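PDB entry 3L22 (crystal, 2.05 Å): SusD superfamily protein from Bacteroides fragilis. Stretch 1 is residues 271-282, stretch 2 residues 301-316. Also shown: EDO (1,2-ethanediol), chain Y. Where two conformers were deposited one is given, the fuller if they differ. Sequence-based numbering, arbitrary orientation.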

# COMPACT_ATOMS: atom_id res chain seq x y z
N TYR A 271 12.37 9.77 7.68
CA TYR A 271 13.10 10.35 6.55
C TYR A 271 13.77 11.69 6.84
O TYR A 271 14.77 11.99 6.19
CB TYR A 271 12.14 10.56 5.36
CG TYR A 271 11.62 9.25 4.77
CD1 TYR A 271 12.46 8.44 4.03
CD2 TYR A 271 10.29 8.87 4.92
CE1 TYR A 271 12.01 7.27 3.48
CE2 TYR A 271 9.81 7.69 4.36
CZ TYR A 271 10.69 6.88 3.66
OH TYR A 271 10.25 5.71 3.12
N TYR A 272 13.27 12.47 7.79
CA TYR A 272 13.63 13.88 7.87
C TYR A 272 15.04 14.20 8.29
O TYR A 272 15.49 15.29 8.00
CB TYR A 272 12.68 14.69 8.79
CG TYR A 272 13.01 14.70 10.26
CD1 TYR A 272 12.99 13.53 10.99
CD2 TYR A 272 13.33 15.91 10.95
CE1 TYR A 272 13.27 13.51 12.34
CE2 TYR A 272 13.62 15.90 12.34
CZ TYR A 272 13.57 14.68 13.01
OH TYR A 272 13.81 14.53 14.35
N ASP A 273 15.72 13.33 9.03
CA ASP A 273 17.02 13.70 9.59
C ASP A 273 18.20 12.84 9.15
O ASP A 273 19.30 13.03 9.64
CB ASP A 273 16.94 13.79 11.12
CG ASP A 273 16.78 12.46 11.80
OD1 ASP A 273 16.71 11.40 11.11
OD2 ASP A 273 16.75 12.49 13.05
N GLY A 274 17.99 11.88 8.26
CA GLY A 274 19.08 11.02 7.80
C GLY A 274 19.54 9.94 8.76
O GLY A 274 20.45 9.20 8.44
N LYS A 275 18.91 9.82 9.93
CA LYS A 275 19.35 8.83 10.91
C LYS A 275 18.65 7.48 10.78
O LYS A 275 19.04 6.53 11.46
CB LYS A 275 19.13 9.38 12.32
CG LYS A 275 20.01 10.63 12.62
CD LYS A 275 19.81 11.14 14.04
CE LYS A 275 20.69 12.37 14.32
NZ LYS A 275 20.21 13.06 15.56
N ILE A 276 17.63 7.39 9.94
CA ILE A 276 16.93 6.13 9.77
C ILE A 276 16.96 5.70 8.32
O ILE A 276 17.79 4.84 7.97
CB ILE A 276 15.49 6.12 10.38
CG1 ILE A 276 15.54 6.57 11.86
CG2 ILE A 276 14.84 4.72 10.23
CD1 ILE A 276 14.17 6.78 12.50
N MSE A 277 16.07 6.27 7.48
CA MSE A 277 15.98 5.92 6.08
C MSE A 277 16.76 6.94 5.24
O MSE A 277 16.69 8.15 5.51
CB MSE A 277 14.54 5.90 5.58
CG MSE A 277 13.56 5.11 6.42
SE MSE A 277 14.02 3.27 6.69
CE MSE A 277 13.99 2.71 4.84
N LEU A 278 17.49 6.42 4.25
CA LEU A 278 18.10 7.21 3.19
C LEU A 278 17.69 6.59 1.86
O LEU A 278 17.24 5.43 1.78
CB LEU A 278 19.62 7.20 3.33
CG LEU A 278 20.28 7.82 4.57
CD1 LEU A 278 21.83 7.52 4.60
CD2 LEU A 278 19.98 9.37 4.58
N ILE A 279 17.85 7.37 0.80
CA ILE A 279 17.74 6.87 -0.56
C ILE A 279 18.91 5.91 -0.79
O ILE A 279 20.05 6.24 -0.42
CB ILE A 279 17.84 7.98 -1.58
CG1 ILE A 279 16.71 9.02 -1.40
CG2 ILE A 279 17.85 7.38 -3.04
CD1 ILE A 279 16.94 10.28 -2.20
N ASP A 280 18.65 4.73 -1.37
CA ASP A 280 19.75 3.83 -1.81
C ASP A 280 20.32 4.32 -3.13
O ASP A 280 19.89 3.89 -4.23
CB ASP A 280 19.29 2.37 -1.94
CG ASP A 280 20.45 1.41 -2.16
OD1 ASP A 280 21.55 1.84 -2.59
OD2 ASP A 280 20.26 0.21 -1.86
N THR A 281 21.32 5.19 -3.03
CA THR A 281 21.94 5.74 -4.22
C THR A 281 23.09 4.85 -4.73
O THR A 281 23.57 5.08 -5.80
CB THR A 281 22.47 7.14 -3.98
OG1 THR A 281 23.38 7.09 -2.88
CG2 THR A 281 21.32 8.12 -3.70
N LYS A 282 23.53 3.84 -3.97
CA LYS A 282 24.56 2.92 -4.49
C LYS A 282 23.98 1.93 -5.51
O LYS A 282 24.60 1.65 -6.51
CB LYS A 282 25.21 2.15 -3.33
CG LYS A 282 26.30 1.15 -3.77
CD LYS A 282 26.76 0.21 -2.66
CE LYS A 282 27.67 -0.97 -3.20
NZ LYS A 282 28.96 -0.67 -3.93
N ALA A 301 12.90 17.55 -6.80
CA ALA A 301 12.07 17.74 -5.59
C ALA A 301 12.53 16.87 -4.44
O ALA A 301 12.55 17.32 -3.30
CB ALA A 301 10.56 17.48 -5.89
N PHE A 302 12.90 15.62 -4.73
CA PHE A 302 13.00 14.62 -3.67
C PHE A 302 14.38 14.02 -3.39
O PHE A 302 14.54 13.35 -2.34
CB PHE A 302 12.03 13.46 -3.94
CG PHE A 302 10.64 13.91 -4.26
CD1 PHE A 302 9.99 14.82 -3.45
CD2 PHE A 302 9.98 13.41 -5.36
CE1 PHE A 302 8.69 15.24 -3.77
CE2 PHE A 302 8.69 13.79 -5.65
CZ PHE A 302 8.06 14.72 -4.89
N LYS A 303 15.35 14.20 -4.29
CA LYS A 303 16.69 13.64 -4.04
C LYS A 303 17.48 14.65 -3.23
O LYS A 303 18.10 15.54 -3.77
CB LYS A 303 17.40 13.25 -5.35
CG LYS A 303 18.78 12.58 -5.14
CD LYS A 303 19.36 12.05 -6.42
CE LYS A 303 20.65 11.27 -6.21
NZ LYS A 303 21.75 12.17 -5.78
N GLY A 304 17.47 14.50 -1.92
CA GLY A 304 18.06 15.49 -1.04
C GLY A 304 19.58 15.37 -0.91
O GLY A 304 20.19 14.35 -1.26
N GLU A 305 20.17 16.44 -0.39
CA GLU A 305 21.56 16.46 0.09
C GLU A 305 21.71 15.33 1.09
O GLU A 305 20.78 15.10 1.91
CB GLU A 305 21.85 17.81 0.80
CG GLU A 305 21.89 19.08 -0.13
CD GLU A 305 22.25 20.38 0.59
OE1 GLU A 305 22.96 20.34 1.63
OE2 GLU A 305 21.83 21.46 0.12
N LYS A 306 22.83 14.62 1.04
CA LYS A 306 23.17 13.53 1.94
C LYS A 306 22.22 12.35 1.77
O LYS A 306 22.11 11.52 2.68
CB LYS A 306 23.18 13.99 3.42
CG LYS A 306 23.79 15.43 3.70
CD LYS A 306 25.20 15.39 4.28
CE LYS A 306 25.71 16.79 4.75
N ASP A 307 21.56 12.25 0.61
CA ASP A 307 20.67 11.14 0.28
C ASP A 307 19.38 11.04 1.15
O ASP A 307 18.80 9.97 1.27
CB ASP A 307 21.42 9.78 0.30
CG ASP A 307 22.55 9.69 -0.70
OD1 ASP A 307 22.65 10.57 -1.57
OD2 ASP A 307 23.31 8.69 -0.63
N LEU A 308 18.95 12.14 1.75
CA LEU A 308 17.65 12.16 2.38
C LEU A 308 16.56 12.16 1.30
O LEU A 308 16.67 12.90 0.33
CB LEU A 308 17.50 13.41 3.26
CG LEU A 308 18.07 13.30 4.68
CD1 LEU A 308 19.57 13.09 4.68
CD2 LEU A 308 17.67 14.59 5.47
N LEU A 309 15.51 11.36 1.48
CA LEU A 309 14.34 11.44 0.64
C LEU A 309 13.42 12.59 1.13
O LEU A 309 12.92 12.51 2.25
CB LEU A 309 13.59 10.10 0.64
CG LEU A 309 12.44 9.97 -0.34
CD1 LEU A 309 12.85 10.16 -1.81
CD2 LEU A 309 11.69 8.63 -0.12
N MSE A 310 13.13 13.58 0.29
CA MSE A 310 12.44 14.81 0.74
C MSE A 310 10.94 14.80 0.51
O MSE A 310 10.31 15.86 0.48
CB MSE A 310 13.07 16.04 0.09
CG MSE A 310 14.61 16.08 0.20
SE MSE A 310 15.17 16.28 2.04
CE MSE A 310 14.55 18.13 2.34
N LYS A 311 10.32 13.63 0.39
CA LYS A 311 8.85 13.61 0.32
C LYS A 311 8.19 13.97 1.66
O LYS A 311 7.36 14.87 1.74
CB LYS A 311 8.30 12.27 -0.16
CG LYS A 311 8.50 12.04 -1.68
CD LYS A 311 8.03 10.69 -2.17
CE LYS A 311 8.27 10.53 -3.69
NZ LYS A 311 7.58 9.31 -4.24
N PHE A 312 8.53 13.22 2.70
CA PHE A 312 7.90 13.36 4.01
C PHE A 312 8.93 13.85 4.99
O PHE A 312 9.67 13.03 5.55
CB PHE A 312 7.37 11.99 4.46
CG PHE A 312 6.40 11.39 3.48
CD1 PHE A 312 5.08 11.83 3.44
CD2 PHE A 312 6.80 10.38 2.62
CE1 PHE A 312 4.17 11.28 2.54
CE2 PHE A 312 5.91 9.85 1.71
CZ PHE A 312 4.59 10.30 1.66
N THR A 313 9.03 15.16 5.16
CA THR A 313 9.99 15.71 6.08
C THR A 313 9.42 16.61 7.17
O THR A 313 10.21 17.18 7.94
CB THR A 313 11.13 16.42 5.33
OG1 THR A 313 10.57 17.47 4.54
CG2 THR A 313 11.88 15.41 4.41
N ASP A 314 8.09 16.70 7.32
CA ASP A 314 7.57 17.53 8.38
C ASP A 314 7.36 16.69 9.62
O ASP A 314 6.25 16.18 9.88
CB ASP A 314 6.30 18.26 7.93
CG ASP A 314 5.74 19.17 9.03
OD1 ASP A 314 6.32 19.27 10.17
OD2 ASP A 314 4.67 19.78 8.76
N ALA A 315 8.43 16.52 10.38
CA ALA A 315 8.40 15.65 11.56
C ALA A 315 7.87 16.45 12.76
O ALA A 315 7.44 15.86 13.72
CB ALA A 315 9.76 15.09 11.86
N LYS A 316 7.89 17.77 12.67
CA LYS A 316 7.37 18.62 13.71
C LYS A 316 5.86 18.43 13.85
O LYS A 316 5.40 18.17 14.95
CB LYS A 316 7.69 20.08 13.40
CG LYS A 316 7.40 21.07 14.54
CD LYS A 316 7.87 22.51 14.19
C1 EDO Y . 9.08 18.24 -1.94
O1 EDO Y . 10.22 19.11 -2.18
C2 EDO Y . 8.06 18.67 -0.87
O2 EDO Y . 7.73 17.57 0.02
O HOH W 1 15.59 10.34 4.24
O HOH W 2 22.53 6.24 0.69

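Two direct hydrogen bonds join the stretches, and both end on Asp307. The backbone amide of the strand residue Ile279 donates to the carbonyl of Asp307 (Ile279 N to Asp307 O, 2.8 Å) with a nearly linear N-H...O angle of 167°. Two residues on, the hydroxyl of Thr281 donates to the carboxylate (Thr281 OG1 to Asp307 OD2, 2.8 Å). Asp307 is thus held through main chain and side chain at once, its CA-to-CB bond directed toward the first stretch.

Water extends this polar network. Water 2 donates to Ile279 O (2.7 Å) and to Asp307 OD2 (2.9 Å), so that this carboxylate oxygen accepts from both the threonine and the water. Water 1 donates to Tyr271 O (2.7 Å) and Met277 O (2.8 Å) and accepts from Leu309 N (2.9 Å), satisfying three backbone groups that make no direct bond to one another.

Van der Waals packing accompanies these bonds. The CA-to-CB bond of Ile279 points toward the second stretch; its CG1 lies 3.9 Å from Leu309 CB, while its CD1 reaches the backbone turn, 3.8 Å from Lys303 CA and 3.7 Å from Leu308 O. That turn is closed by the hydrogen bond from Gly304 N to Leu308 O (2.9 Å). The CA-to-CB bond of Leu308 points away from the first stretch, but the end of its side chain returns to it: Leu308 CD1 packs against Leu278 CD2 at 3.7 Å and Gly274 CA at 3.8 Å, and Leu308 CD2 approaches Tyr272 O at 3.4 Å. At the buried Tyr271 ring, Tyr271 CE1 lies 3.9 Å from Leu309 CD2, and Tyr271 CD2 lies 4.3 Å from Phe312 CB.

The contact of Tyr272 has a well-defined geometry. Ala315 CB sits 3.6 Å from the centroid of the Tyr272 ring, only 9° off the ring normal, a CH-pi interaction centred over one face.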